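PDB 3WCA: farnesyltransferase, putative from Trypanosoma cruzi, which probably catalyses the reductive condensation of two farnesyl diphosphate molecules into squalene, the magnesium-dependent step that commits the isoprenoid pathway to lanosterol. Local coordinates for residues 30-35 with 56-61; 95-100 with 112-117; 47-52 with 277-282. The protein carries 1 engineered substitution. One frame throughout, in Å; residues are numbered along the deposited sequence.

Contact 1 (30-35 with 56-61)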
# COMPACT_ATOMS: atom_id res chain seq x y z
N PHE A 30 -11.77 -20.09 -5.54
CA PHE A 30 -11.84 -19.76 -4.13
C PHE A 30 -10.94 -18.56 -3.91
O PHE A 30 -11.31 -17.59 -3.23
CB PHE A 30 -11.35 -20.92 -3.27
CG PHE A 30 -11.13 -20.55 -1.83
CD1 PHE A 30 -12.18 -20.61 -0.92
CD2 PHE A 30 -9.89 -20.09 -1.40
CE1 PHE A 30 -11.99 -20.23 0.40
CE2 PHE A 30 -9.69 -19.70 -0.08
CZ PHE A 30 -10.74 -19.77 0.82
N CYS A 31 -9.74 -18.63 -4.46
CA CYS A 31 -8.77 -17.55 -4.33
C CYS A 31 -9.38 -16.21 -4.72
O CYS A 31 -9.32 -15.24 -3.96
CB CYS A 31 -7.55 -17.83 -5.21
SG CYS A 31 -6.42 -19.08 -4.54
N TYR A 32 -9.97 -16.15 -5.91
CA TYR A 32 -10.59 -14.92 -6.38
C TYR A 32 -11.80 -14.56 -5.54
O TYR A 32 -12.14 -13.39 -5.40
CB TYR A 32 -10.98 -15.07 -7.85
CG TYR A 32 -9.82 -14.89 -8.81
CD1 TYR A 32 -9.21 -13.65 -8.98
CD2 TYR A 32 -9.33 -15.97 -9.55
CE1 TYR A 32 -8.14 -13.48 -9.86
CE2 TYR A 32 -8.26 -15.81 -10.43
CZ TYR A 32 -7.67 -14.56 -10.58
OH TYR A 32 -6.61 -14.42 -11.45
N ASP A 33 -12.45 -15.57 -4.97
CA ASP A 33 -13.61 -15.34 -4.12
C ASP A 33 -13.20 -14.80 -2.77
O ASP A 33 -13.85 -13.91 -2.22
CB ASP A 33 -14.39 -16.64 -3.92
CG ASP A 33 -15.49 -16.82 -4.95
OD1 ASP A 33 -15.26 -16.54 -6.14
OD2 ASP A 33 -16.60 -17.26 -4.55
N ILE A 34 -12.11 -15.33 -2.21
CA ILE A 34 -11.68 -14.85 -0.92
C ILE A 34 -11.08 -13.46 -1.12
O ILE A 34 -11.24 -12.59 -0.28
CB ILE A 34 -10.65 -15.84 -0.28
CG1 ILE A 34 -10.59 -15.61 1.23
CG2 ILE A 34 -9.28 -15.67 -0.89
CD1 ILE A 34 -11.84 -16.08 1.96
N LEU A 35 -10.43 -13.26 -2.25
CA LEU A 35 -9.83 -11.97 -2.58
C LEU A 35 -10.90 -10.88 -2.55
O LEU A 35 -10.70 -9.81 -1.99
CB LEU A 35 -9.21 -12.02 -3.97
CG LEU A 35 -8.78 -10.68 -4.54
CD1 LEU A 35 -7.65 -10.13 -3.71
CD2 LEU A 35 -8.35 -10.83 -5.98
N ALA A 56 -1.28 -15.20 -10.94
CA ALA A 56 -0.06 -15.08 -10.16
C ALA A 56 -0.17 -13.94 -9.14
O ALA A 56 0.19 -14.11 -7.97
CB ALA A 56 1.11 -14.83 -11.09
N VAL A 57 -0.66 -12.79 -9.58
CA VAL A 57 -0.81 -11.65 -8.69
C VAL A 57 -1.88 -11.91 -7.63
O VAL A 57 -1.73 -11.52 -6.47
CB VAL A 57 -1.15 -10.37 -9.49
CG1 VAL A 57 -1.63 -9.27 -8.57
CG2 VAL A 57 0.09 -9.92 -10.23
N CYS A 58 -2.96 -12.59 -8.00
CA CYS A 58 -4.01 -12.90 -7.03
C CYS A 58 -3.51 -13.81 -5.90
O CYS A 58 -3.84 -13.62 -4.73
CB CYS A 58 -5.20 -13.56 -7.70
SG CYS A 58 -6.38 -14.19 -6.51
N ILE A 59 -2.71 -14.81 -6.27
CA ILE A 59 -2.17 -15.75 -5.29
C ILE A 59 -1.12 -15.05 -4.43
O ILE A 59 -1.01 -15.30 -3.23
CB ILE A 59 -1.52 -16.96 -5.99
CG1 ILE A 59 -2.56 -17.67 -6.84
CG2 ILE A 59 -0.92 -17.92 -4.96
CD1 ILE A 59 -3.85 -17.96 -6.09
N PHE A 60 -0.33 -14.19 -5.08
CA PHE A 60 0.71 -13.41 -4.42
C PHE A 60 0.08 -12.57 -3.31
O PHE A 60 0.57 -12.53 -2.18
CB PHE A 60 1.36 -12.50 -5.46
CG PHE A 60 2.36 -11.54 -4.89
CD1 PHE A 60 3.26 -11.94 -3.90
CD2 PHE A 60 2.48 -10.25 -5.43
CE1 PHE A 60 4.28 -11.08 -3.46
CE2 PHE A 60 3.49 -9.39 -5.00
CZ PHE A 60 4.40 -9.81 -4.01
N TYR A 61 -1.02 -11.90 -3.66
CA TYR A 61 -1.75 -11.06 -2.73
C TYR A 61 -2.33 -11.84 -1.56
O TYR A 61 -2.30 -11.37 -0.42
CB TYR A 61 -2.88 -10.33 -3.45
CG TYR A 61 -3.82 -9.60 -2.52
CD1 TYR A 61 -3.59 -8.27 -2.16
CD2 TYR A 61 -4.92 -10.25 -1.97
CE1 TYR A 61 -4.43 -7.61 -1.26
CE2 TYR A 61 -5.76 -9.60 -1.06
CZ TYR A 61 -5.51 -8.29 -0.71
OH TYR A 61 -6.34 -7.67 0.21
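Cys58 lays its sulfur over one face of the Tyr32 ring, with SG 4.0 Å from the centroid of that ring and 20° off its normal, a sulfur-aromatic contact displaced toward the rim. The methylene carbon follows the same path: Cys58 CB stands 3.6 Å from Tyr32 CE1, so both side-chain atoms meet the CD1-CE1 side of the ring. What brings the sulfur across is its torsion, SG being anti to the backbone N of Cys58 (chi1 171°), which aims it at helix 26-38. There it settles among three residues of one turn, since beyond the tyrosine it also touches Cys31 CB at 4.0 Å and Leu35 CD2 at 3.9 Å. The ring cannot swing freely, because the hydroxyl of Tyr32 is hydrogen-bonded to OD1 of Asp55, one turn ahead of Cys58.

Flanking this sulfur are two closer meetings. The tip of Ile59 comes up to the thiol of Cys31, CD1 to SG 3.2 Å, an unusually short approach that may partly reflect the model. At the far end of the contact Leu35 inclines one methyl against the Tyr61 ring, its CD1 lying 3.2 Å from Tyr61 CD2 and nearly as close to CE2. No hydrogen bond joins the two segments; their contacts are apolar and sulfur-mediated, across helix axes 9.8 Å apart and inclined at 58°.

Tyr61 belongs to the pocket of the bound farnesyl thiodiphosphate and touches that ligand, so Leu35 packs directly against a pocket residue. Helix 51-72 lies between partners: Cys58 and its neighbours meet helix 26-38, while Val57 and Phe60 pack on Leu172 and Leu175 of helix 154-179. On helix 26-38, Ile34 extends the packing to helix 105-112.

Contact 2 (95-100 with 112-117)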
# COMPACT_ATOMS: atom_id res chain seq x y z
N THR A 95 0.75 -28.46 0.51
CA THR A 95 -0.68 -28.40 0.23
C THR A 95 -1.63 -28.88 1.33
O THR A 95 -2.84 -28.91 1.13
CB THR A 95 -1.02 -29.19 -1.06
OG1 THR A 95 -0.53 -30.53 -0.93
CG2 THR A 95 -0.38 -28.54 -2.27
N THR A 96 -1.09 -29.26 2.48
CA THR A 96 -1.94 -29.72 3.57
C THR A 96 -1.90 -28.77 4.76
O THR A 96 -2.66 -28.92 5.72
CB THR A 96 -1.54 -31.15 4.04
OG1 THR A 96 -2.42 -31.58 5.08
CG2 THR A 96 -0.12 -31.17 4.56
N TRP A 97 -1.04 -27.77 4.68
CA TRP A 97 -0.91 -26.81 5.76
C TRP A 97 -2.07 -25.80 5.83
O TRP A 97 -2.64 -25.43 4.81
CB TRP A 97 0.40 -26.03 5.63
CG TRP A 97 0.67 -25.17 6.81
CD1 TRP A 97 1.33 -25.53 7.95
CD2 TRP A 97 0.22 -23.83 7.02
NE1 TRP A 97 1.32 -24.50 8.85
CE2 TRP A 97 0.64 -23.44 8.30
CE3 TRP A 97 -0.50 -22.92 6.23
CZ2 TRP A 97 0.36 -22.18 8.83
CZ3 TRP A 97 -0.78 -21.66 6.76
CH2 TRP A 97 -0.35 -21.30 8.05
N CYS A 98 -2.40 -25.39 7.06
CA CYS A 98 -3.45 -24.41 7.31
C CYS A 98 -3.42 -23.99 8.78
O CYS A 98 -2.83 -24.69 9.62
CB CYS A 98 -4.83 -24.97 6.93
SG CYS A 98 -5.47 -26.25 8.02
N MET A 99 -4.05 -22.86 9.10
CA MET A 99 -4.08 -22.34 10.47
C MET A 99 -5.52 -22.15 10.93
O MET A 99 -6.33 -21.52 10.24
CB MET A 99 -3.32 -21.01 10.51
CG MET A 99 -2.93 -20.54 11.89
SD MET A 99 -1.93 -19.06 11.79
CE MET A 99 -0.31 -19.74 11.47
N SER A 100 -5.84 -22.65 12.13
CA SER A 100 -7.20 -22.60 12.64
C SER A 100 -7.69 -21.48 13.56
O SER A 100 -8.85 -21.07 13.44
CB SER A 100 -7.55 -23.94 13.29
OG SER A 100 -7.57 -24.98 12.34
N GLU A 112 -7.73 -20.96 7.37
CA GLU A 112 -8.27 -22.30 7.62
C GLU A 112 -8.36 -23.13 6.34
O GLU A 112 -8.09 -24.33 6.36
CB GLU A 112 -9.64 -22.22 8.27
CG GLU A 112 -9.64 -21.48 9.59
CD GLU A 112 -11.02 -21.36 10.21
OE1 GLU A 112 -11.98 -21.06 9.47
OE2 GLU A 112 -11.14 -21.56 11.43
N ARG A 113 -8.74 -22.49 5.24
CA ARG A 113 -8.84 -23.18 3.97
C ARG A 113 -7.69 -22.74 3.08
O ARG A 113 -7.82 -22.65 1.86
CB ARG A 113 -10.18 -22.86 3.30
CG ARG A 113 -11.38 -23.36 4.08
CD ARG A 113 -12.69 -22.99 3.38
NE ARG A 113 -12.89 -23.70 2.12
CZ ARG A 113 -13.82 -23.38 1.22
NH1 ARG A 113 -14.62 -22.35 1.45
NH2 ARG A 113 -13.94 -24.08 0.10
N TYR A 114 -6.55 -22.48 3.71
CA TYR A 114 -5.35 -22.03 3.00
C TYR A 114 -4.85 -23.03 1.97
O TYR A 114 -3.95 -22.74 1.18
CB TYR A 114 -4.24 -21.74 4.02
CG TYR A 114 -3.09 -20.93 3.47
CD1 TYR A 114 -3.23 -19.56 3.22
CD2 TYR A 114 -1.85 -21.52 3.24
CE1 TYR A 114 -2.16 -18.80 2.75
CE2 TYR A 114 -0.77 -20.77 2.77
CZ TYR A 114 -0.94 -19.41 2.53
OH TYR A 114 0.12 -18.66 2.10
N THR A 115 -5.45 -24.22 1.96
CA THR A 115 -5.05 -25.25 1.01
C THR A 115 -5.26 -24.81 -0.44
O THR A 115 -4.44 -25.08 -1.31
CB THR A 115 -5.85 -26.54 1.22
OG1 THR A 115 -5.81 -26.91 2.60
CG2 THR A 115 -5.26 -27.67 0.39
N HIS A 116 -6.38 -24.13 -0.70
CA HIS A 116 -6.68 -23.70 -2.06
C HIS A 116 -5.61 -22.80 -2.64
O HIS A 116 -5.33 -22.85 -3.83
CB HIS A 116 -8.02 -22.98 -2.11
CG HIS A 116 -9.18 -23.84 -1.75
ND1 HIS A 116 -9.81 -23.78 -0.53
CD2 HIS A 116 -9.82 -24.81 -2.45
CE1 HIS A 116 -10.79 -24.67 -0.49
NE2 HIS A 116 -10.81 -25.31 -1.64
N VAL A 117 -5.00 -21.98 -1.79
CA VAL A 117 -3.96 -21.06 -2.22
C VAL A 117 -2.68 -21.80 -2.58
O VAL A 117 -2.06 -21.52 -3.60
CB VAL A 117 -3.64 -20.02 -1.12
CG1 VAL A 117 -2.68 -18.98 -1.66
CG2 VAL A 117 -4.91 -19.37 -0.63
O HOH W 1 -10.97 -24.38 12.41
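Trp97 presents the edge of its six-membered ring to the face of Tyr114, an offset edge-to-face pair with centroids 5.5 Å apart and planes at 87°. The touching atoms are on one side of each ring: CE3 of Trp97 approaches CD2 of Tyr114 to 3.6 Å. Both rings leave the backbone anti to their own N (chi1 -172° for Trp97, -165° for Tyr114), which brings them together from two chain segments running in opposite directions. This is the tight part of the contact, and Tyr114 continues it by resting on Val63 and Ala66 of helix 51-72. Next to it, Cys98 sets CB 3.4 Å from the carbonyl O of Glu112, while Met99 O receives a bent, weak CA-H...O contact from Glu112 CA at 3.4 Å.

The other end is looser and wetter. Glu112 extends beyond CG along the loop until its OE2 lies 3.1 Å from Ser100 O. As both atoms are acceptors, no bond forms, and the nearby carbonyl may slightly disfavour the ionised carboxylate. Partly offsetting this, a water donates to Glu112 OE2 at 3.0 Å; it reaches Ser100 OG only weakly.

Arg113 marks the break after helix 105-112, and a backbone hydrogen bond between Met99 and Leu111 ties the loop in just before it. The arrangement is an antiparallel loop lying along a helix-to-helix junction, at the rim of the all-helical fold of the squalene/phytoene synthases.

Contact 3 (47-52 with 277-282)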
# COMPACT_ATOMS: atom_id res chain seq x y z
N MET A 47 -8.49 -7.04 -11.81
CA MET A 47 -9.18 -7.52 -13.01
C MET A 47 -8.66 -6.90 -14.30
O MET A 47 -8.98 -7.36 -15.39
CB MET A 47 -10.69 -7.29 -12.88
CG MET A 47 -11.34 -8.13 -11.78
SD MET A 47 -10.99 -9.92 -11.96
CE MET A 47 -11.12 -10.47 -10.25
N GLU A 48 -7.86 -5.84 -14.16
CA GLU A 48 -7.25 -5.15 -15.30
C GLU A 48 -6.18 -6.05 -15.94
O GLU A 48 -5.86 -5.92 -17.12
CB GLU A 48 -6.56 -3.86 -14.85
CG GLU A 48 -7.48 -2.73 -14.38
CD GLU A 48 -8.51 -2.32 -15.43
OE1 GLU A 48 -8.20 -2.43 -16.63
OE2 GLU A 48 -9.61 -1.90 -15.04
N LEU A 49 -5.64 -6.96 -15.14
CA LEU A 49 -4.59 -7.87 -15.59
C LEU A 49 -5.11 -9.05 -16.39
O LEU A 49 -6.23 -9.54 -16.15
CB LEU A 49 -3.79 -8.39 -14.39
CG LEU A 49 -2.95 -7.33 -13.67
CD1 LEU A 49 -2.35 -7.93 -12.41
CD2 LEU A 49 -1.84 -6.83 -14.58
N ASP A 50 -4.30 -9.50 -17.34
CA ASP A 50 -4.66 -10.65 -18.17
C ASP A 50 -4.63 -11.88 -17.27
O ASP A 50 -3.86 -11.95 -16.32
CB ASP A 50 -3.67 -10.82 -19.33
CG ASP A 50 -3.82 -9.75 -20.39
OD1 ASP A 50 -3.97 -8.57 -20.03
OD2 ASP A 50 -3.76 -10.08 -21.59
N GLU A 51 -5.48 -12.85 -17.59
CA GLU A 51 -5.61 -14.08 -16.83
C GLU A 51 -4.33 -14.69 -16.23
O GLU A 51 -4.28 -14.95 -15.02
CB GLU A 51 -6.36 -15.11 -17.68
CG GLU A 51 -6.49 -16.50 -17.08
CD GLU A 51 -7.72 -17.23 -17.61
OE1 GLU A 51 -8.82 -17.00 -17.06
OE2 GLU A 51 -7.59 -18.01 -18.57
N GLU A 52 -3.30 -14.92 -17.03
CA GLU A 52 -2.08 -15.54 -16.50
C GLU A 52 -1.37 -14.73 -15.41
O GLU A 52 -0.98 -15.26 -14.37
CB GLU A 52 -1.09 -15.84 -17.62
CG GLU A 52 0.16 -16.55 -17.12
CD GLU A 52 1.08 -16.98 -18.24
OE1 GLU A 52 0.65 -17.80 -19.09
OE2 GLU A 52 2.24 -16.50 -18.27
N PHE A 277 0.03 -1.42 -17.10
CA PHE A 277 -0.08 -0.01 -16.82
C PHE A 277 -1.35 0.37 -16.05
O PHE A 277 -1.28 1.06 -15.03
CB PHE A 277 -0.00 0.81 -18.09
CG PHE A 277 -0.17 2.29 -17.86
CD1 PHE A 277 -1.45 2.85 -17.75
CD2 PHE A 277 0.94 3.10 -17.66
CE1 PHE A 277 -1.61 4.20 -17.44
CE2 PHE A 277 0.79 4.45 -17.35
CZ PHE A 277 -0.49 5.00 -17.24
N ALA A 278 -2.52 -0.07 -16.52
CA ALA A 278 -3.75 0.29 -15.82
C ALA A 278 -3.78 -0.27 -14.40
O ALA A 278 -4.19 0.43 -13.47
CB ALA A 278 -4.98 -0.20 -16.62
N PHE A 279 -3.35 -1.52 -14.23
CA PHE A 279 -3.32 -2.16 -12.92
C PHE A 279 -2.40 -1.39 -11.96
O PHE A 279 -2.71 -1.27 -10.77
CB PHE A 279 -2.82 -3.61 -13.05
CG PHE A 279 -2.45 -4.23 -11.73
CD1 PHE A 279 -3.42 -4.74 -10.88
CD2 PHE A 279 -1.11 -4.26 -11.32
CE1 PHE A 279 -3.08 -5.27 -9.63
CE2 PHE A 279 -0.76 -4.79 -10.08
CZ PHE A 279 -1.74 -5.29 -9.23
N SER A 280 -1.29 -0.87 -12.49
CA SER A 280 -0.30 -0.12 -11.70
C SER A 280 -0.66 1.34 -11.43
O SER A 280 -0.37 1.88 -10.36
CB SER A 280 1.06 -0.17 -12.41
OG SER A 280 1.55 -1.51 -12.50
N ALA A 281 -1.30 1.97 -12.41
CA ALA A 281 -1.67 3.38 -12.34
C ALA A 281 -2.86 3.73 -11.47
O ALA A 281 -2.82 4.70 -10.72
CB ALA A 281 -1.91 3.91 -13.74
N ILE A 282 -3.93 2.96 -11.59
CA ILE A 282 -5.15 3.24 -10.86
C ILE A 282 -4.98 3.45 -9.36
O ILE A 282 -5.48 4.43 -8.82
CB ILE A 282 -6.20 2.15 -11.15
CG1 ILE A 282 -6.69 2.32 -12.60
CG2 ILE A 282 -7.36 2.21 -10.15
CD1 ILE A 282 -7.58 1.19 -13.11
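The chain passes from a 3-10 turn through an extended link into helix 51-72, and in doing so it skirts helix 274-294 with the CA atoms of Glu48 and Phe279 only 5.5 Å apart. Glu48 and Leu49 share the contact. Leu49 CD1 hangs over the centre of the Phe279 ring, 3.7 Å from the centroid and 12° off the normal, a CH-pi contact. The second methyl drops alongside the stem of the ring, Leu49 CD2 to Phe279 CB being 3.7 Å, and the branch carbon bridges the two. Phe279 is swung into this position by its CG standing anti to its backbone N (chi1 166°), which carries the ring out from the helix toward the leucine.

Glu48 crosses Ile282 at about a right angle. Bent at chi2 (-56°), it runs over the helix surface: its CG methylene meets Ile282 CD1 at 4.1 Å, while the carboxylate atom OE1 rests 3.9 Å from the Ala278 methyl CB. Nearby, Leu49 O accepts a hydrogen bond from Arg54 NH1, and the side chain of Asp50 is hydrogen-bonded through OD1 to Ser275 OG.

Phe279 also packs on Val57, Leu172 and Tyr176, and its side chain is about 5 Å from the bound farnesyl thiodiphosphate. In this all-helical trans-isoprenyl diphosphate synthase fold, a connecting turn thus packs on a residue close to the ligand.

Overall arrangement
Helix 51-72 is the common member. Contact 1 sets its first half against helix 26-38, contact 3 joins the turn leading into it to helix 274-294, and the Tyr114 of contact 2 leans on it further along. The centres of contacts 1 and 2 lie about 14 Å apart, as do those of contacts 1 and 3, whereas contacts 2 and 3 are about 27 Å apart and do not touch. Contact 1 closes before contact 2 opens; contact 3 alternates with contact 1 and encloses contact 2. Contacts 1 and 3 thus brace, near the bound ligand, the helix that also carries the magnesium ligands Asp68, Glu71 and Asp72, while contact 2 is peripheral.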